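Local coordinates for protein alpha-fucosidase (Bifidobacterium bifidum, PDB 2EAB) that probably hydrolyses alpha-1,2-linked L-fucose from glycans, this chain being the catalytic piece of a longer membrane-associated protein, at residues G575-S580 / K640-G645; I511-Y516 / L686-L691; Y654-L659 / S666-Y671; S580-Q585 / H682-F687. All coordinates share one frame; numbering follows the deposited sequence.

Contact 1: G575-S580 / K640-G645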
# COMPACT_ATOMS: atom_id res chain seq x y z
N GLY A 575 5.49 -19.62 19.40
CA GLY A 575 4.55 -19.20 18.37
C GLY A 575 3.54 -18.22 18.91
O GLY A 575 3.59 -17.82 20.08
N ASN A 576 2.61 -17.83 18.05
CA ASN A 576 1.47 -17.00 18.43
C ASN A 576 0.47 -16.98 17.28
O ASN A 576 0.76 -17.46 16.19
CB ASN A 576 1.89 -15.58 18.88
CG ASN A 576 2.65 -14.81 17.82
OD1 ASN A 576 2.46 -14.99 16.62
ND2 ASN A 576 3.53 -13.91 18.28
N THR A 577 -0.70 -16.42 17.54
CA THR A 577 -1.78 -16.42 16.57
C THR A 577 -1.43 -15.58 15.34
O THR A 577 -1.77 -15.95 14.21
CB THR A 577 -3.06 -15.94 17.22
OG1 THR A 577 -3.33 -16.79 18.34
CG2 THR A 577 -4.25 -15.97 16.25
N TYR A 578 -0.74 -14.46 15.56
CA TYR A 578 -0.25 -13.60 14.50
C TYR A 578 0.55 -14.41 13.45
O TYR A 578 0.17 -14.48 12.27
CB TYR A 578 0.57 -12.46 15.13
CG TYR A 578 1.63 -11.83 14.25
CD1 TYR A 578 1.29 -11.12 13.11
CD2 TYR A 578 2.98 -11.93 14.59
CE1 TYR A 578 2.27 -10.55 12.30
CE2 TYR A 578 3.96 -11.37 13.80
CZ TYR A 578 3.61 -10.68 12.66
OH TYR A 578 4.62 -10.15 11.88
N GLU A 579 1.61 -15.07 13.89
CA GLU A 579 2.46 -15.80 12.95
C GLU A 579 1.79 -17.04 12.38
O GLU A 579 1.92 -17.33 11.19
CB GLU A 579 3.82 -16.15 13.55
CG GLU A 579 4.70 -14.93 13.81
CD GLU A 579 6.19 -15.25 13.87
OE1 GLU A 579 6.57 -16.43 13.88
OE2 GLU A 579 6.99 -14.29 13.91
N SER A 580 1.09 -17.79 13.23
CA SER A 580 0.41 -18.99 12.75
C SER A 580 -0.69 -18.68 11.75
O SER A 580 -0.87 -19.43 10.79
CB SER A 580 -0.13 -19.83 13.91
OG SER A 580 0.96 -20.39 14.63
N LYS A 640 -3.44 -25.21 13.65
CA LYS A 640 -4.59 -24.90 14.50
C LYS A 640 -4.51 -23.45 15.00
O LYS A 640 -4.49 -23.20 16.21
CB LYS A 640 -4.69 -25.89 15.66
CG LYS A 640 -5.07 -27.31 15.23
CD LYS A 640 -4.98 -28.32 16.37
CE LYS A 640 -5.79 -27.93 17.59
NZ LYS A 640 -5.38 -28.73 18.78
N PRO A 641 -4.46 -22.49 14.06
CA PRO A 641 -4.12 -21.12 14.44
C PRO A 641 -5.12 -20.41 15.35
O PRO A 641 -4.72 -19.55 16.14
CB PRO A 641 -4.01 -20.40 13.10
CG PRO A 641 -4.85 -21.21 12.17
CD PRO A 641 -4.69 -22.62 12.61
N ILE A 642 -6.40 -20.76 15.23
CA ILE A 642 -7.44 -20.08 15.99
C ILE A 642 -7.94 -20.90 17.17
O ILE A 642 -8.35 -22.05 17.00
CB ILE A 642 -8.66 -19.70 15.11
CG1 ILE A 642 -8.25 -18.82 13.92
CG2 ILE A 642 -9.77 -19.03 15.94
CD1 ILE A 642 -7.53 -17.52 14.30
N GLU A 643 -7.91 -20.29 18.34
CA GLU A 643 -8.56 -20.83 19.53
C GLU A 643 -9.38 -19.73 20.18
O GLU A 643 -8.92 -18.60 20.32
CB GLU A 643 -7.53 -21.35 20.54
CG GLU A 643 -6.89 -22.66 20.13
CD GLU A 643 -6.19 -23.36 21.28
OE1 GLU A 643 -6.05 -22.77 22.37
OE2 GLU A 643 -5.76 -24.51 21.06
N VAL A 644 -10.61 -20.08 20.56
CA VAL A 644 -11.47 -19.16 21.29
C VAL A 644 -11.23 -19.36 22.78
O VAL A 644 -11.27 -20.49 23.28
CB VAL A 644 -12.96 -19.38 20.94
CG1 VAL A 644 -13.85 -18.43 21.73
CG2 VAL A 644 -13.19 -19.19 19.44
N GLY A 645 -10.95 -18.26 23.48
CA GLY A 645 -10.62 -18.30 24.90
C GLY A 645 -11.81 -18.17 25.84
O GLY A 645 -12.97 -18.18 25.41
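Pro641 presses its ring against the first turn of helix 577-596, and this is the tight part of the contact: Pro641 CB lies 4.0 Å from Ser580 CB and about as near to Ser580 C. Beside it, the methyl group of Thr577 reaches the carbonyl of Pro641, with Thr577 CG2 3.6 Å from Pro641 O. Thr577 CG2 lies anti to the backbone N (OG1 at chi1 -57°), which brings the methyl to the Pro641-Ile642 side, where it meets Ile642 CD1 at 4.1 Å, the side chains crossing at about a right angle. Thr577 OG1 is hydrogen-bonded to Lys651 O, and Pro641 O to Tyr654 OH, which also packs on Ser580. The helix belongs to the (alpha/alpha)6 barrel expected of a family 95 catalytic domain, and its start is well defined: Asn576 is the N-cap, taking Glu579 N on OD1 at 2.9 Å with an N-H...O angle of 173°. Away from this packing the second segment opens to solvent. Lys640, with positive phi just past helix 632-639, is exposed, and its side chain starts off away from the helix. Further along, Glu643 is partly exposed, and its carboxylate forms salt bridges with Arg557 and Lys651.

Contact 2: I511-Y516 / L686-L691. With TRS (2-amino-2-hydroxymethyl-propane-1,3-diol), chain K.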
# COMPACT_ATOMS: atom_id res chain seq x y z
N ILE A 511 3.35 -10.37 3.02
CA ILE A 511 3.40 -9.65 1.74
C ILE A 511 3.10 -10.60 0.56
O ILE A 511 2.57 -10.16 -0.46
CB ILE A 511 4.72 -8.87 1.55
CG1 ILE A 511 4.55 -7.72 0.55
CG2 ILE A 511 5.87 -9.79 1.14
CD1 ILE A 511 3.63 -6.60 1.05
N LEU A 512 3.42 -11.88 0.72
CA LEU A 512 3.03 -12.86 -0.29
C LEU A 512 1.52 -12.97 -0.48
O LEU A 512 1.07 -13.38 -1.56
CB LEU A 512 3.66 -14.23 -0.02
CG LEU A 512 5.16 -14.30 -0.33
CD1 LEU A 512 5.75 -15.58 0.26
CD2 LEU A 512 5.46 -14.20 -1.81
N GLN A 513 0.74 -12.63 0.54
CA GLN A 513 -0.70 -12.56 0.34
C GLN A 513 -1.07 -11.53 -0.71
O GLN A 513 -1.86 -11.81 -1.61
CB GLN A 513 -1.44 -12.24 1.63
CG GLN A 513 -1.46 -13.37 2.64
CD GLN A 513 -2.44 -13.13 3.77
OE1 GLN A 513 -3.57 -12.72 3.53
NE2 GLN A 513 -2.02 -13.42 5.00
N ASN A 514 -0.49 -10.33 -0.60
CA ASN A 514 -0.75 -9.28 -1.58
C ASN A 514 -0.35 -9.72 -2.98
O ASN A 514 -1.03 -9.42 -3.97
CB ASN A 514 0.01 -8.00 -1.25
CG ASN A 514 -0.45 -7.34 0.03
OD1 ASN A 514 -1.20 -6.35 0.01
ND2 ASN A 514 0.02 -7.84 1.15
N VAL A 515 0.76 -10.46 -3.06
CA VAL A 515 1.27 -10.97 -4.32
C VAL A 515 0.30 -12.01 -4.91
O VAL A 515 -0.06 -11.92 -6.08
CB VAL A 515 2.70 -11.53 -4.17
CG1 VAL A 515 3.16 -12.21 -5.45
CG2 VAL A 515 3.67 -10.42 -3.81
N TYR A 516 -0.11 -12.98 -4.09
CA TYR A 516 -1.03 -14.01 -4.57
C TYR A 516 -2.36 -13.43 -5.05
O TYR A 516 -2.98 -13.94 -5.98
CB TYR A 516 -1.25 -15.12 -3.53
CG TYR A 516 -2.12 -16.22 -4.08
CD1 TYR A 516 -1.63 -17.10 -5.04
CD2 TYR A 516 -3.45 -16.36 -3.69
CE1 TYR A 516 -2.43 -18.09 -5.60
CE2 TYR A 516 -4.26 -17.36 -4.25
CZ TYR A 516 -3.74 -18.21 -5.20
OH TYR A 516 -4.52 -19.20 -5.76
N LEU A 686 -8.91 -12.65 10.15
CA LEU A 686 -10.17 -11.96 9.85
C LEU A 686 -10.02 -10.99 8.68
O LEU A 686 -10.86 -10.94 7.78
CB LEU A 686 -10.67 -11.22 11.10
CG LEU A 686 -11.80 -10.20 10.88
CD1 LEU A 686 -13.10 -10.88 10.53
CD2 LEU A 686 -11.97 -9.32 12.11
N PHE A 687 -8.96 -10.18 8.74
CA PHE A 687 -8.58 -9.34 7.63
C PHE A 687 -7.06 -9.22 7.60
O PHE A 687 -6.46 -8.84 8.60
CB PHE A 687 -9.20 -7.93 7.68
CG PHE A 687 -8.87 -7.15 6.46
CD1 PHE A 687 -9.71 -7.19 5.35
CD2 PHE A 687 -7.66 -6.46 6.37
CE1 PHE A 687 -9.37 -6.52 4.18
CE2 PHE A 687 -7.32 -5.80 5.20
CZ PHE A 687 -8.17 -5.83 4.11
N PRO A 688 -6.43 -9.47 6.44
CA PRO A 688 -7.01 -9.75 5.11
C PRO A 688 -7.42 -11.19 4.83
O PRO A 688 -8.02 -11.46 3.78
CB PRO A 688 -5.88 -9.37 4.17
CG PRO A 688 -4.64 -9.72 4.94
CD PRO A 688 -4.96 -9.40 6.38
N GLY A 689 -7.10 -12.10 5.75
CA GLY A 689 -7.21 -13.54 5.51
C GLY A 689 -8.61 -14.11 5.40
O GLY A 689 -9.60 -13.37 5.41
N ASP A 690 -8.68 -15.43 5.28
CA ASP A 690 -9.97 -16.13 5.22
C ASP A 690 -10.09 -17.20 6.28
O ASP A 690 -10.88 -18.15 6.14
CB ASP A 690 -10.25 -16.70 3.81
CG ASP A 690 -9.40 -17.90 3.47
OD1 ASP A 690 -8.45 -18.24 4.22
OD2 ASP A 690 -9.67 -18.52 2.41
N LEU A 691 -9.32 -17.04 7.34
CA LEU A 691 -9.35 -17.93 8.48
C LEU A 691 -10.58 -17.67 9.35
O LEU A 691 -11.14 -18.60 9.94
CB LEU A 691 -8.07 -17.72 9.28
CG LEU A 691 -7.70 -18.59 10.46
CD1 LEU A 691 -7.76 -20.08 10.12
CD2 LEU A 691 -6.31 -18.20 10.91
C TRS K . -6.52 -13.56 0.86
C1 TRS K . -8.04 -13.68 0.95
C2 TRS K . -5.87 -14.84 1.35
C3 TRS K . -6.01 -12.37 1.67
N TRS K . -6.17 -13.38 -0.55
O1 TRS K . -8.48 -13.89 2.31
O2 TRS K . -5.99 -15.96 0.63
O3 TRS K . -4.69 -11.97 1.26
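Gln513 meets Pro688 in a sparse, buried contact between helix 507-520 and the loop leading to helix 697-711, spanned by a Tris molecule probably left from crystallisation. The direct touch is Gln513 OE1 against Pro688 CG at 3.5 Å. Gln513 CG is anti to the carbonyl carbon (chi1 -71°) and the chain runs out extended, carrying the amide from the helix toward the loop. There OE1 accepts from Tris O3 at 2.6 Å, while Tris O1 donates to Pro688 O at 2.9 Å; the ligand thus clasps both sides. Pro688 follows a cis peptide bond, and its CB lies 3.9 Å above the Phe687 ring plane, toward the rim. Arg734 fixes the loop by bonding to the carbonyls of both Pro688 and Gly689. An alanine in place of Gln513 would remove the acceptor for Tris O3 and would probably open a gap beside the Pro688 ring. Asp690 OD2 bonds the Tris amine, and Glu517, Glu520 and Asp589 also hold the ligand. Glu520 and Asp690 bind calcium in a model of this protein, though no such ion is present here. A pocket so rich in carboxylates, bordered by helices and loops, is consistent with the cleft of an (alpha/alpha)6-barrel glycosidase.

Contact 3: Y654-L659 / S666-Y671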
# COMPACT_ATOMS: atom_id res chain seq x y z
N TYR A 654 -1.09 -18.85 22.63
CA TYR A 654 -1.64 -20.18 22.89
C TYR A 654 -1.67 -20.56 24.37
O TYR A 654 -2.38 -21.50 24.74
CB TYR A 654 -0.98 -21.24 21.99
CG TYR A 654 -1.24 -20.92 20.55
CD1 TYR A 654 -2.55 -20.89 20.06
CD2 TYR A 654 -0.21 -20.55 19.69
CE1 TYR A 654 -2.82 -20.54 18.75
CE2 TYR A 654 -0.47 -20.20 18.37
CZ TYR A 654 -1.78 -20.20 17.91
OH TYR A 654 -2.03 -19.83 16.60
N PHE A 655 -0.95 -19.83 25.21
CA PHE A 655 -1.06 -20.02 26.66
C PHE A 655 -2.18 -19.21 27.32
O PHE A 655 -2.38 -19.28 28.54
CB PHE A 655 0.30 -19.83 27.39
CG PHE A 655 0.97 -18.49 27.16
CD1 PHE A 655 0.26 -17.29 27.16
CD2 PHE A 655 2.36 -18.43 27.02
CE1 PHE A 655 0.91 -16.07 26.97
CE2 PHE A 655 3.01 -17.22 26.83
CZ PHE A 655 2.29 -16.04 26.81
N GLU A 656 -2.92 -18.44 26.52
CA GLU A 656 -3.97 -17.56 27.01
C GLU A 656 -5.20 -18.34 27.49
O GLU A 656 -5.54 -19.38 26.93
CB GLU A 656 -4.36 -16.59 25.89
CG GLU A 656 -5.38 -15.53 26.23
CD GLU A 656 -5.56 -14.54 25.08
OE1 GLU A 656 -6.68 -14.00 24.93
OE2 GLU A 656 -4.59 -14.32 24.32
N GLY A 657 -5.84 -17.84 28.54
CA GLY A 657 -7.13 -18.37 29.00
C GLY A 657 -8.19 -17.32 28.74
O GLY A 657 -8.68 -17.18 27.62
N ALA A 658 -8.54 -16.58 29.79
CA ALA A 658 -9.35 -15.38 29.64
C ALA A 658 -8.50 -14.30 28.97
O ALA A 658 -7.27 -14.41 28.92
CB ALA A 658 -9.86 -14.91 30.99
N LEU A 659 -9.16 -13.26 28.47
CA LEU A 659 -8.46 -12.17 27.79
C LEU A 659 -7.36 -11.57 28.66
O LEU A 659 -7.62 -11.17 29.80
CB LEU A 659 -9.46 -11.10 27.35
CG LEU A 659 -8.89 -9.90 26.59
CD1 LEU A 659 -8.35 -10.30 25.22
CD2 LEU A 659 -9.94 -8.82 26.45
N SER A 666 -3.29 -16.09 35.86
CA SER A 666 -2.27 -15.07 36.07
C SER A 666 -2.13 -14.13 34.86
O SER A 666 -2.56 -14.46 33.75
CB SER A 666 -0.91 -15.69 36.43
OG SER A 666 -0.39 -16.46 35.36
N THR A 667 -1.54 -12.97 35.11
CA THR A 667 -1.34 -11.93 34.11
C THR A 667 -0.40 -12.38 33.00
O THR A 667 0.62 -13.03 33.25
CB THR A 667 -0.75 -10.67 34.79
OG1 THR A 667 -1.66 -10.20 35.79
CG2 THR A 667 -0.50 -9.56 33.78
N ILE A 668 -0.76 -12.05 31.75
CA ILE A 668 0.20 -12.14 30.65
C ILE A 668 1.05 -10.87 30.74
O ILE A 668 0.57 -9.77 30.47
CB ILE A 668 -0.49 -12.25 29.27
CG1 ILE A 668 -1.29 -13.55 29.17
CG2 ILE A 668 0.55 -12.16 28.15
CD1 ILE A 668 -2.16 -13.67 27.93
N SER A 669 2.31 -11.03 31.15
CA SER A 669 3.19 -9.88 31.35
C SER A 669 3.36 -9.11 30.05
O SER A 669 3.64 -9.69 29.00
CB SER A 669 4.55 -10.31 31.90
OG SER A 669 4.42 -10.77 33.24
N GLY A 670 3.16 -7.80 30.13
CA GLY A 670 3.26 -6.94 28.96
C GLY A 670 1.97 -6.74 28.20
O GLY A 670 1.93 -5.95 27.26
N TYR A 671 0.91 -7.47 28.57
CA TYR A 671 -0.40 -7.24 27.98
C TYR A 671 -0.93 -5.89 28.46
O TYR A 671 -0.86 -5.57 29.65
CB TYR A 671 -1.38 -8.36 28.36
CG TYR A 671 -2.79 -8.13 27.86
CD1 TYR A 671 -3.17 -8.49 26.56
CD2 TYR A 671 -3.75 -7.55 28.69
CE1 TYR A 671 -4.46 -8.28 26.10
CE2 TYR A 671 -5.05 -7.33 28.24
CZ TYR A 671 -5.39 -7.69 26.94
OH TYR A 671 -6.66 -7.49 26.47
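Ile668 packs against Phe655 and Glu656: its CG1-CD1 arm meets both, and its CG2 methyl also comes up to Phe655 CE1. Ile668 CG1 lies 4.0 Å from Phe655 CE1, with CD1 about as near; the two side chains cross at a slant. Phe655 CG sits between the backbone N and the carbonyl carbon (chi1 56°), which swings the ring toward the isoleucine. Ile668 CD1 also rests 4.1 Å from Glu656 CG, against the aliphatic part of an extended chain whose carboxylate is held by Gln649 NE2 and Glu652 N. Both segments belong to the long irregular excursion between helices 632-639 and 697-711 of the catalytic domain, far from the annotated sites. A type II beta turn, Ile668 to Tyr671, brings Tyr671 N to Ile668 O at 3.0 Å, with Gly670 at the corner where phi is positive. The turn presents Tyr671 to Leu659. Tyr671 OH lies 3.3 Å from Leu659 CG and 3.5 Å from each of the Leu659 methyls, the side chains crossing at about a right angle. A glycine in place of Leu659 would strip the apolar cover from the Tyr671 hydroxyl, which Asn675 OD1 hydrogen-bonds, and would probably open a gap there.

Contact 4: S580-Q585 / H682-F687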
# COMPACT_ATOMS: atom_id res chain seq x y z
N SER A 580 1.09 -17.79 13.23
CA SER A 580 0.41 -18.99 12.75
C SER A 580 -0.69 -18.68 11.75
O SER A 580 -0.87 -19.43 10.79
CB SER A 580 -0.13 -19.83 13.91
OG SER A 580 0.96 -20.39 14.63
N SER A 581 -1.40 -17.58 11.95
CA SER A 581 -2.44 -17.18 11.00
C SER A 581 -1.82 -16.86 9.64
O SER A 581 -2.37 -17.22 8.60
CB SER A 581 -3.23 -15.98 11.51
OG SER A 581 -3.97 -16.32 12.67
N LEU A 582 -0.68 -16.18 9.67
CA LEU A 582 0.01 -15.82 8.44
C LEU A 582 0.59 -17.04 7.73
O LEU A 582 0.48 -17.16 6.50
CB LEU A 582 1.12 -14.80 8.71
CG LEU A 582 0.61 -13.39 9.06
CD1 LEU A 582 1.78 -12.50 9.44
CD2 LEU A 582 -0.18 -12.78 7.91
N VAL A 583 1.20 -17.95 8.48
CA VAL A 583 1.78 -19.14 7.85
C VAL A 583 0.68 -20.06 7.31
O VAL A 583 0.81 -20.62 6.22
CB VAL A 583 2.77 -19.87 8.79
CG1 VAL A 583 3.25 -21.19 8.19
CG2 VAL A 583 3.96 -18.96 9.07
N TRP A 584 -0.41 -20.18 8.07
CA TRP A 584 -1.58 -20.93 7.61
C TRP A 584 -2.08 -20.38 6.28
O TRP A 584 -2.34 -21.14 5.34
CB TRP A 584 -2.67 -20.89 8.68
CG TRP A 584 -3.90 -21.69 8.35
CD1 TRP A 584 -4.15 -22.99 8.70
CD2 TRP A 584 -5.05 -21.24 7.63
NE1 TRP A 584 -5.39 -23.37 8.23
CE2 TRP A 584 -5.96 -22.31 7.58
CE3 TRP A 584 -5.40 -20.02 7.04
CZ2 TRP A 584 -7.21 -22.20 6.95
CZ3 TRP A 584 -6.63 -19.92 6.40
CH2 TRP A 584 -7.53 -21.00 6.37
N GLN A 585 -2.19 -19.05 6.19
CA GLN A 585 -2.69 -18.43 4.97
C GLN A 585 -1.74 -18.65 3.80
O GLN A 585 -2.19 -18.88 2.67
CB GLN A 585 -2.92 -16.93 5.15
CG GLN A 585 -3.88 -16.37 4.13
CD GLN A 585 -5.29 -16.88 4.35
OE1 GLN A 585 -5.92 -16.57 5.36
NE2 GLN A 585 -5.79 -17.69 3.42
N HIS A 682 -3.26 -10.59 16.15
CA HIS A 682 -3.91 -11.90 16.12
C HIS A 682 -5.19 -11.95 15.29
O HIS A 682 -5.84 -13.00 15.21
CB HIS A 682 -4.20 -12.35 17.55
CG HIS A 682 -5.13 -11.46 18.30
ND1 HIS A 682 -4.98 -10.09 18.34
CD2 HIS A 682 -6.21 -11.74 19.07
CE1 HIS A 682 -5.94 -9.57 19.08
NE2 HIS A 682 -6.70 -10.55 19.53
N LEU A 683 -5.56 -10.84 14.66
CA LEU A 683 -6.78 -10.80 13.86
C LEU A 683 -6.54 -10.75 12.35
O LEU A 683 -7.47 -10.51 11.59
CB LEU A 683 -7.69 -9.65 14.31
CG LEU A 683 -8.20 -9.74 15.76
CD1 LEU A 683 -9.11 -8.57 16.06
CD2 LEU A 683 -8.90 -11.07 16.05
N LEU A 684 -5.31 -11.02 11.92
CA LEU A 684 -5.01 -11.02 10.49
C LEU A 684 -5.75 -12.11 9.71
O LEU A 684 -5.91 -12.01 8.49
CB LEU A 684 -3.50 -11.11 10.25
CG LEU A 684 -2.68 -10.00 10.90
CD1 LEU A 684 -1.21 -10.13 10.50
CD2 LEU A 684 -3.21 -8.60 10.56
N GLY A 685 -6.21 -13.14 10.42
CA GLY A 685 -7.05 -14.18 9.82
C GLY A 685 -8.46 -13.71 9.47
O GLY A 685 -9.12 -14.32 8.62
N LEU A 686 -8.91 -12.65 10.15
CA LEU A 686 -10.17 -11.96 9.85
C LEU A 686 -10.02 -10.99 8.68
O LEU A 686 -10.86 -10.94 7.78
CB LEU A 686 -10.67 -11.22 11.10
CG LEU A 686 -11.80 -10.20 10.88
CD1 LEU A 686 -13.10 -10.88 10.53
CD2 LEU A 686 -11.97 -9.32 12.11
N PHE A 687 -8.96 -10.18 8.74
CA PHE A 687 -8.58 -9.34 7.63
C PHE A 687 -7.06 -9.22 7.60
O PHE A 687 -6.46 -8.84 8.60
CB PHE A 687 -9.20 -7.93 7.68
CG PHE A 687 -8.87 -7.15 6.46
CD1 PHE A 687 -9.71 -7.19 5.35
CD2 PHE A 687 -7.66 -6.46 6.37
CE1 PHE A 687 -9.37 -6.52 4.18
CE2 PHE A 687 -7.32 -5.80 5.20
CZ PHE A 687 -8.17 -5.83 4.11
O HOH W 1 -6.12 -14.43 12.90
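His682 begins the contact through its backbone, since its carbonyl is joined to Ser581 by a bridging water. That water donates to His682 O at 2.7 Å and to Ser581 OG at 2.9 Å. The histidine side chain points away from the helix, with Leu683 CG 4.0 Å above the centre of its imidazole. Leu683 keeps its own side chain off the helix, but its carbonyl steadies the turn, Leu683 O accepting from both Leu686 N and Phe687 N, at 3.0 and 3.2 Å. Leu684 then makes the apolar part: Leu684 CD1 reaches Leu582 CD2 at 3.8 Å and sits close to CG and CD1 of the same leucine as well. The first torsion of Leu684 (chi1 -58°) sets CG beside the backbone N, and from there the branch extends to the helix. Trp510 packs on both leucines from helix 507-520. At Gly685 the backbones come closest, its CA 5.6 Å from Ser581 CA. Gly685 N donates to the water at 2.8 Å, and one water thus ties two backbone groups to one hydroxyl. Ser581 OG also bonds Thr577 O one turn earlier. Leu686 and Phe687 leave the helix behind. Gln585, at the far end of the helical segment, bonds Asp690 OD1, a calcium ligand in another model of this protein. Loop and helix are thereby joined beside the Tris-binding pocket, consistent with the (alpha/alpha)6 barrel expected of this family.

In the fold
Coming from the N terminus, helix 507-520 opens the widest loop, which contact 2 closes some 170 residues later at 686-691. Within it, helix 577-596 offers its first turns to two partners: contact 1 at 640-645 and contact 4 at 682-687. These two share Ser580, and their segments alternate along the chain, so they cross. Contact 3 is a short local closure falling after contact 1 and inside the loops of contacts 2 and 4. Tyr654 links it back, its OH 2.7 Å from Pro641 O. Contacts 2 and 4 finish on the same segment, sharing Leu686 and Phe687. Together they tie helices 507-520 and 577-596 to the long excursion before helix 697-711.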